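Pectinesterase 1 (Solanum lycopersicum, PDB 1XG2) hydrolyses the methyl esters of pectin in the plant cell wall, releasing methanol and leaving free galacturonate, and may prepare fruit walls for softening. Local coordinates at residues N4-Q9 with V34-R39; M56-G61 with I93-C98. All coordinates share one frame; numbering follows the deposited sequence.

Interaction 1 (N4-Q9 with V34-R39); sequences NAVVAQ and VIYVKR
Val-34 O is gripped by two backbone N-H groups, those of Asn-4 and Ala-5, both lying in its carbonyl plane; the bond from Asn-4 N is 2.9 Å long but bent. Beyond this fork the parallel strands 5-7 and 34-37 pair regularly, and the straightest bond runs from Val-7 N to Tyr-36 O, 2.7 Å with 172° at the hydrogen. Lys-38 N then closes on Val-7 O at 2.8 Å, and a water bridges Gln-9 N to Arg-39 O. On the face of Ala-5, Val-7, Ile-35 and Val-37, the two methyls of Val-7 divide their work: CG2, beside its own backbone N, meets Ile-35 CG2 at 3.8 Å, while CG1, anti to that N, lies alongside Val-37 CG1. On the other face Val-6 CG1 comes obliquely to the Tyr-36 ring, with CD2 4.2 Å away. The extended chain of Lys-38 runs over Ala-8 CB, passes Val-6 CG1 with its CE and delivers NZ to Thr-12 OG1. An alanine in place of Lys-38 would probably loosen the cover over Val-6 and Ala-8, since the methylenes beyond CB and the bond to Thr-12 would be gone. Strand 5-7, an edge strand at the end of the beta-helix, forms a beta-alpha-beta unit with strand 33-37 and helix 18-24, which covers Val-7 and Ile-35; Tyr-42 touches Val-7 and Val-37, and strand 55-59 continues the sheet.

Interaction 2 (M56-G61 with I93-C98); sequences MIVGDG and ILQDIC
Strands 56-59 and 93-95 lie on successive coils of the right-handed parallel beta-helix of the pectinesterase domain, their directions only 2° apart. Three backbone hydrogen bonds alternate between them: Ile-57 N gives to Ile-93 O, Ile-57 O takes from Gln-95 N, and Gly-59 N reaches Gln-95 O at 3.0 Å. A fourth follows further along, where Gly-61 N meets Asp-96 O at 2.9 Å, with the donor some 40° out of the carbonyl plane.

Apolar contacts occupy both faces. Facing the interior of the beta-helix, Ile-57 and Leu-94 stand side by side, and Leu-94 CD1 leans back to 3.9 Å from Ile-57 CB; the alpha-helix 18-24 closes over Ile-57 through Leu-18 and Val-22. On the opposite face the Met-56 chain is extended throughout, with CG anti to the backbone N. It crosses Ile-93 obliquely, CG lying 3.9 Å from Ile-93 CG2, and ends with CE at the amide of Gln-95, 3.5 Å from NE2. Gln-95, extended as far as its amide, runs alongside Val-58, whose CG2 touches both Gln-95 OE1 and, at 3.7 Å, Gln-95 O.

The two charged side chains part ways. Asp-96 points toward 56-61, its CB 3.5 Å from Gly-59 O, and its OD1 forms a salt bridge with Arg-124 NE; Asp-60 points away, its carboxylate bonded to Tyr-36 OH and the backbone N of Arg-39.

Steric limits act at the turn. Gly-61 has a positive phi of 128°, at which a side chain would jam against the preceding carbonyl O. Gly-59 CA lies just 3.1 Å from Asp-96 O, and a CB on it would clash with that oxygen.

Both contacts belong to one parallel sheet, in which strands 33-37 and 55-59 are neighbours, so interaction 1 continues into interaction 2; Val-37 N and Val-58 O join them at 2.8 Å. Interaction 1 lies at the end of the sheet, its centre about 24 Å from the chain's centre, yet is mostly buried; interaction 2, centred about 15 Å from it, is partly buried. Helix 18-24 covers the aliphatic face of interaction 1 and reaches interaction 2 only at Ile-57. On the other face Val-6 and Tyr-36, like Val-58 and Gln-95, are partly exposed, while Met-56 is buried. Their ends differ: water spans the separating chains of 4-9 and 34-39, whereas two glycines let 56-61 stay close to 93-98.

Interaction 1 (N4-Q9 with V34-R39)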
ATOM      1  N   ASN A   4     -15.892   8.757 -21.220  1.00 23.96           N
ATOM      2  CA  ASN A   4     -16.306   7.593 -22.002  1.00 23.11           C
ATOM      3  C   ASN A   4     -17.545   6.883 -21.442  1.00 22.78           C
ATOM      4  O   ASN A   4     -18.245   6.182 -22.170  1.00 22.56           O
ATOM      5  CB  ASN A   4     -15.162   6.577 -22.113  1.00 22.79           C
ATOM      6  CG  ASN A   4     -13.926   7.160 -22.785  1.00 22.80           C
ATOM      7  OD1 ASN A   4     -13.836   7.217 -24.019  1.00 23.44           O
ATOM      8  ND2 ASN A   4     -12.981   7.604 -21.984  1.00 17.14           N
ATOM      9  N   ALA A   5     -17.801   7.040 -20.151  1.00 22.06           N
ATOM     10  CA  ALA A   5     -18.988   6.464 -19.527  1.00 21.93           C
ATOM     11  C   ALA A   5     -19.407   7.335 -18.374  1.00 21.73           C
ATOM     12  O   ALA A   5     -18.557   7.795 -17.618  1.00 21.74           O
ATOM     13  CB  ALA A   5     -18.704   5.060 -19.030  1.00 22.15           C
ATOM     14  N   VAL A   6     -20.711   7.542 -18.217  1.00 21.10           N
ATOM     15  CA  VAL A   6     -21.229   8.424 -17.183  1.00 21.24           C
ATOM     16  C   VAL A   6     -22.089   7.615 -16.220  1.00 21.10           C
ATOM     17  O   VAL A   6     -22.912   6.807 -16.644  1.00 20.53           O
ATOM     18  CB  VAL A   6     -22.044   9.591 -17.791  1.00 21.24           C
ATOM     19  CG1 VAL A   6     -22.704  10.439 -16.693  1.00 20.98           C
ATOM     20  CG2 VAL A   6     -21.135  10.460 -18.679  1.00 21.17           C
ATOM     21  N   VAL A   7     -21.872   7.833 -14.929  1.00 21.04           N
ATOM     22  CA  VAL A   7     -22.678   7.235 -13.879  1.00 21.23           C
ATOM     23  C   VAL A   7     -23.513   8.332 -13.240  1.00 21.66           C
ATOM     24  O   VAL A   7     -22.997   9.383 -12.880  1.00 21.80           O
ATOM     25  CB  VAL A   7     -21.801   6.578 -12.818  1.00 20.87           C
ATOM     26  CG1 VAL A   7     -22.646   6.047 -11.674  1.00 20.37           C
ATOM     27  CG2 VAL A   7     -20.943   5.476 -13.439  1.00 20.21           C
ATOM     28  N   ALA A   8     -24.808   8.085 -13.105  1.00 23.06           N
ATOM     29  CA  ALA A   8     -25.729   9.046 -12.502  1.00 24.14           C
ATOM     30  C   ALA A   8     -26.969   8.368 -11.917  1.00 25.47           C
ATOM     31  O   ALA A   8     -27.461   7.377 -12.457  1.00 24.75           O
ATOM     32  CB  ALA A   8     -26.147  10.091 -13.530  1.00 24.36           C
ATOM     33  N   GLN A   9     -27.473   8.945 -10.831  1.00 27.64           N
ATOM     34  CA  GLN A   9     -28.613   8.404 -10.096  1.00 29.34           C
ATOM     35  C   GLN A   9     -29.956   8.853 -10.678  1.00 30.79           C
ATOM     36  O   GLN A   9     -30.963   8.178 -10.492  1.00 31.37           O
ATOM     37  CB  GLN A   9     -28.523   8.800  -8.617  1.00 29.47           C
ATOM     38  CG  GLN A   9     -27.175   8.483  -7.997  1.00 29.91           C
ATOM     39  CD  GLN A   9     -27.171   8.573  -6.488  1.00 31.18           C
ATOM     40  OE1 GLN A   9     -27.542   9.609  -5.924  1.00 31.56           O
ATOM     41  NE2 GLN A   9     -26.760   7.496  -5.825  1.00 29.39           N
ATOM     42  N   VAL A  34     -12.191   6.965 -19.182  1.00 16.44           N
ATOM     43  CA  VAL A  34     -12.723   7.829 -18.135  1.00 16.32           C
ATOM     44  C   VAL A  34     -14.182   7.524 -17.810  1.00 16.14           C
ATOM     45  O   VAL A  34     -15.055   7.581 -18.697  1.00 16.61           O
ATOM     46  CB  VAL A  34     -12.606   9.307 -18.537  1.00 16.26           C
ATOM     47  CG1 VAL A  34     -13.078  10.227 -17.386  1.00 16.63           C
ATOM     48  CG2 VAL A  34     -11.189   9.653 -18.929  1.00 16.65           C
ATOM     49  N   ILE A  35     -14.440   7.192 -16.545  1.00 16.07           N
ATOM     50  CA  ILE A  35     -15.796   7.077 -15.986  1.00 15.93           C
ATOM     51  C   ILE A  35     -16.072   8.312 -15.136  1.00 15.98           C
ATOM     52  O   ILE A  35     -15.362   8.550 -14.169  1.00 15.91           O
ATOM     53  CB  ILE A  35     -15.905   5.811 -15.103  1.00 15.87           C
ATOM     54  CG1 ILE A  35     -15.653   4.548 -15.931  1.00 16.24           C
ATOM     55  CG2 ILE A  35     -17.277   5.730 -14.437  1.00 16.13           C
ATOM     56  CD1 ILE A  35     -15.505   3.276 -15.104  1.00 16.09           C
ATOM     57  N   TYR A  36     -17.099   9.084 -15.491  1.00 16.34           N
ATOM     58  CA  TYR A  36     -17.514  10.275 -14.750  1.00 16.44           C
ATOM     59  C   TYR A  36     -18.717   9.906 -13.893  1.00 16.09           C
ATOM     60  O   TYR A  36     -19.684   9.375 -14.401  1.00 17.03           O
ATOM     61  CB  TYR A  36     -17.837  11.427 -15.724  1.00 17.04           C
ATOM     62  CG  TYR A  36     -18.553  12.639 -15.130  1.00 19.36           C
ATOM     63  CD1 TYR A  36     -18.144  13.208 -13.937  1.00 22.43           C
ATOM     64  CD2 TYR A  36     -19.633  13.230 -15.793  1.00 23.68           C
ATOM     65  CE1 TYR A  36     -18.786  14.330 -13.404  1.00 23.59           C
ATOM     66  CE2 TYR A  36     -20.288  14.355 -15.265  1.00 24.74           C
ATOM     67  CZ  TYR A  36     -19.859  14.889 -14.063  1.00 25.53           C
ATOM     68  OH  TYR A  36     -20.493  15.997 -13.522  1.00 29.57           O
ATOM     69  N   VAL A  37     -18.644  10.176 -12.599  1.00 15.51           N
ATOM     70  CA  VAL A  37     -19.710   9.872 -11.664  1.00 15.72           C
ATOM     71  C   VAL A  37     -20.329  11.181 -11.203  1.00 16.48           C
ATOM     72  O   VAL A  37     -19.700  11.957 -10.473  1.00 16.79           O
ATOM     73  CB  VAL A  37     -19.175   9.096 -10.432  1.00 15.48           C
ATOM     74  CG1 VAL A  37     -20.321   8.635  -9.562  1.00 15.39           C
ATOM     75  CG2 VAL A  37     -18.305   7.919 -10.865  1.00 15.49           C
ATOM     76  N   LYS A  38     -21.559  11.438 -11.641  1.00 17.49           N
ATOM     77  CA  LYS A  38     -22.278  12.654 -11.264  1.00 18.42           C
ATOM     78  C   LYS A  38     -22.577  12.707  -9.777  1.00 18.54           C
ATOM     79  O   LYS A  38     -22.518  11.684  -9.087  1.00 19.12           O
ATOM     80  CB  LYS A  38     -23.585  12.763 -12.042  1.00 19.37           C
ATOM     81  CG  LYS A  38     -23.422  13.003 -13.529  1.00 20.98           C
ATOM     82  CD  LYS A  38     -24.641  13.783 -14.054  1.00 23.81           C
ATOM     83  CE  LYS A  38     -24.733  13.785 -15.570  1.00 25.50           C
ATOM     84  NZ  LYS A  38     -25.946  14.530 -16.061  1.00 24.75           N
ATOM     85  N   ARG A  39     -22.903  13.902  -9.289  1.00 18.39           N
ATOM     86  CA  ARG A  39     -23.100  14.138  -7.863  1.00 18.66           C
ATOM     87  C   ARG A  39     -24.145  13.199  -7.296  1.00 18.02           C
ATOM     88  O   ARG A  39     -25.105  12.815  -7.979  1.00 17.74           O
ATOM     89  CB  ARG A  39     -23.475  15.603  -7.571  1.00 19.19           C
ATOM     90  CG  ARG A  39     -24.855  16.037  -8.064  1.00 21.00           C
ATOM     91  CD  ARG A  39     -25.053  17.548  -8.049  1.00 23.06           C
ATOM     92  NE  ARG A  39     -24.091  18.221  -8.934  1.00 26.56           N
ATOM     93  CZ  ARG A  39     -24.066  19.536  -9.176  1.00 28.83           C
ATOM     94  NH1 ARG A  39     -24.944  20.360  -8.600  1.00 28.25           N
ATOM     95  NH2 ARG A  39     -23.151  20.030  -9.997  1.00 29.98           N
TER
HETATM   96  O   HOH W   1     -26.505  11.846 -10.258  1.00 33.08           O

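Interaction 2 (M56-G61 with I93-C98)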
ATOM      1  N   MET A  56      -9.752   5.825 -15.263  1.00 15.02           N
ATOM      2  CA  MET A  56      -9.919   7.034 -14.474  1.00 14.90           C
ATOM      3  C   MET A  56     -11.366   7.107 -13.982  1.00 14.93           C
ATOM      4  O   MET A  56     -12.301   7.050 -14.777  1.00 15.65           O
ATOM      5  CB  MET A  56      -9.597   8.264 -15.312  1.00 14.82           C
ATOM      6  CG  MET A  56      -9.797   9.592 -14.582  1.00 15.33           C
ATOM      7  SD  MET A  56      -9.137  10.941 -15.548  1.00 19.70           S
ATOM      8  CE  MET A  56      -9.186  12.260 -14.403  1.00 18.20           C
ATOM      9  N   ILE A  57     -11.545   7.184 -12.668  1.00 14.89           N
ATOM     10  CA  ILE A  57     -12.860   7.379 -12.076  1.00 14.29           C
ATOM     11  C   ILE A  57     -12.851   8.796 -11.541  1.00 13.85           C
ATOM     12  O   ILE A  57     -12.052   9.132 -10.685  1.00 12.49           O
ATOM     13  CB  ILE A  57     -13.137   6.351 -10.970  1.00 14.66           C
ATOM     14  CG1 ILE A  57     -13.206   4.945 -11.577  1.00 14.81           C
ATOM     15  CG2 ILE A  57     -14.440   6.677 -10.235  1.00 14.74           C
ATOM     16  CD1 ILE A  57     -13.497   3.832 -10.585  1.00 15.16           C
ATOM     17  N   VAL A  58     -13.729   9.634 -12.076  1.00 13.32           N
ATOM     18  CA  VAL A  58     -13.748  11.040 -11.710  1.00 13.25           C
ATOM     19  C   VAL A  58     -15.168  11.434 -11.342  1.00 13.25           C
ATOM     20  O   VAL A  58     -16.099  11.116 -12.069  1.00 13.10           O
ATOM     21  CB  VAL A  58     -13.157  11.930 -12.858  1.00 13.20           C
ATOM     22  CG1 VAL A  58     -13.910  11.764 -14.151  1.00 14.11           C
ATOM     23  CG2 VAL A  58     -13.102  13.385 -12.456  1.00 13.82           C
ATOM     24  N   GLY A  59     -15.326  12.098 -10.204  1.00 13.88           N
ATOM     25  CA  GLY A  59     -16.613  12.591  -9.764  1.00 14.82           C
ATOM     26  C   GLY A  59     -16.812  14.068 -10.062  1.00 15.75           C
ATOM     27  O   GLY A  59     -16.040  14.691 -10.804  1.00 16.18           O
ATOM     28  N   ASP A  60     -17.842  14.627  -9.439  1.00 16.78           N
ATOM     29  CA  ASP A  60     -18.261  16.010  -9.637  1.00 18.24           C
ATOM     30  C   ASP A  60     -17.605  16.939  -8.614  1.00 17.99           C
ATOM     31  O   ASP A  60     -17.991  18.099  -8.488  1.00 19.11           O
ATOM     32  CB  ASP A  60     -19.792  16.084  -9.476  1.00 19.01           C
ATOM     33  CG  ASP A  60     -20.502  16.617 -10.696  1.00 23.04           C
ATOM     34  OD1 ASP A  60     -19.951  17.492 -11.400  1.00 26.34           O
ATOM     35  OD2 ASP A  60     -21.647  16.202 -11.015  1.00 30.64           O
ATOM     36  N   GLY A  61     -16.611  16.436  -7.886  1.00 17.15           N
ATOM     37  CA  GLY A  61     -16.022  17.149  -6.775  1.00 16.83           C
ATOM     38  C   GLY A  61     -15.986  16.301  -5.517  1.00 16.80           C
ATOM     39  O   GLY A  61     -16.896  15.518  -5.277  1.00 16.56           O
ATOM     40  N   ILE A  93      -6.508   6.063 -11.916  1.00 11.58           N
ATOM     41  CA  ILE A  93      -6.579   7.453 -11.488  1.00 12.17           C
ATOM     42  C   ILE A  93      -7.935   7.648 -10.837  1.00 12.09           C
ATOM     43  O   ILE A  93      -8.957   7.266 -11.408  1.00 12.26           O
ATOM     44  CB  ILE A  93      -6.485   8.411 -12.681  1.00 13.10           C
ATOM     45  CG1 ILE A  93      -5.158   8.213 -13.401  1.00 15.20           C
ATOM     46  CG2 ILE A  93      -6.700   9.882 -12.221  1.00 12.24           C
ATOM     47  CD1 ILE A  93      -5.091   8.931 -14.691  1.00 18.57           C
ATOM     48  N   LEU A  94      -7.926   8.223  -9.641  1.00 11.60           N
ATOM     49  CA  LEU A  94      -9.135   8.555  -8.912  1.00 10.97           C
ATOM     50  C   LEU A  94      -9.090  10.058  -8.663  1.00 11.26           C
ATOM     51  O   LEU A  94      -8.063  10.609  -8.225  1.00 10.67           O
ATOM     52  CB  LEU A  94      -9.175   7.782  -7.595  1.00 11.15           C
ATOM     53  CG  LEU A  94     -10.462   7.894  -6.778  1.00 10.95           C
ATOM     54  CD1 LEU A  94     -11.572   7.159  -7.479  1.00 12.01           C
ATOM     55  CD2 LEU A  94     -10.256   7.359  -5.366  1.00 12.45           C
ATOM     56  N   GLN A  95     -10.204  10.729  -8.928  1.00 11.65           N
ATOM     57  CA  GLN A  95     -10.218  12.188  -8.902  1.00 11.38           C
ATOM     58  C   GLN A  95     -11.585  12.776  -8.598  1.00 11.64           C
ATOM     59  O   GLN A  95     -12.611  12.229  -9.010  1.00 11.47           O
ATOM     60  CB  GLN A  95      -9.712  12.738 -10.241  1.00 11.90           C
ATOM     61  CG  GLN A  95      -9.473  14.246 -10.273  1.00 11.85           C
ATOM     62  CD  GLN A  95      -9.033  14.700 -11.635  1.00 15.56           C
ATOM     63  OE1 GLN A  95      -9.833  15.267 -12.404  1.00 20.24           O
ATOM     64  NE2 GLN A  95      -7.779  14.423 -11.969  1.00 11.71           N
ATOM     65  N   ASP A  96     -11.563  13.902  -7.880  1.00 11.87           N
ATOM     66  CA  ASP A  96     -12.744  14.725  -7.583  1.00 11.83           C
ATOM     67  C   ASP A  96     -13.893  13.929  -6.999  1.00 11.45           C
ATOM     68  O   ASP A  96     -15.023  14.018  -7.465  1.00 11.43           O
ATOM     69  CB  ASP A  96     -13.207  15.473  -8.842  1.00 11.93           C
ATOM     70  CG  ASP A  96     -12.225  16.515  -9.286  1.00 12.54           C
ATOM     71  OD1 ASP A  96     -11.688  17.242  -8.416  1.00 13.31           O
ATOM     72  OD2 ASP A  96     -11.920  16.661 -10.485  1.00 13.12           O
ATOM     73  N   ILE A  97     -13.589  13.135  -5.985  1.00 11.42           N
ATOM     74  CA  ILE A  97     -14.557  12.171  -5.466  1.00 10.91           C
ATOM     75  C   ILE A  97     -14.212  11.871  -4.014  1.00 10.42           C
ATOM     76  O   ILE A  97     -13.075  12.030  -3.596  1.00  9.43           O
ATOM     77  CB  ILE A  97     -14.564  10.893  -6.345  1.00 10.99           C
ATOM     78  CG1 ILE A  97     -15.807  10.034  -6.062  1.00 10.97           C
ATOM     79  CG2 ILE A  97     -13.282  10.076  -6.144  1.00 11.95           C
ATOM     80  CD1 ILE A  97     -16.039   8.970  -7.090  1.00 12.13           C
ATOM     81  N   CYS A  98     -15.210  11.458  -3.250  1.00 10.77           N
ATOM     82  CA  CYS A  98     -15.015  11.026  -1.862  1.00 10.53           C
ATOM     83  C   CYS A  98     -15.200   9.513  -1.795  1.00 10.31           C
ATOM     84  O   CYS A  98     -16.125   8.991  -2.384  1.00 10.90           O
ATOM     85  CB  CYS A  98     -16.045  11.702  -0.939  1.00 10.89           C
ATOM     86  SG  CYS A  98     -16.020  11.037   0.751  1.00 13.51           S
TER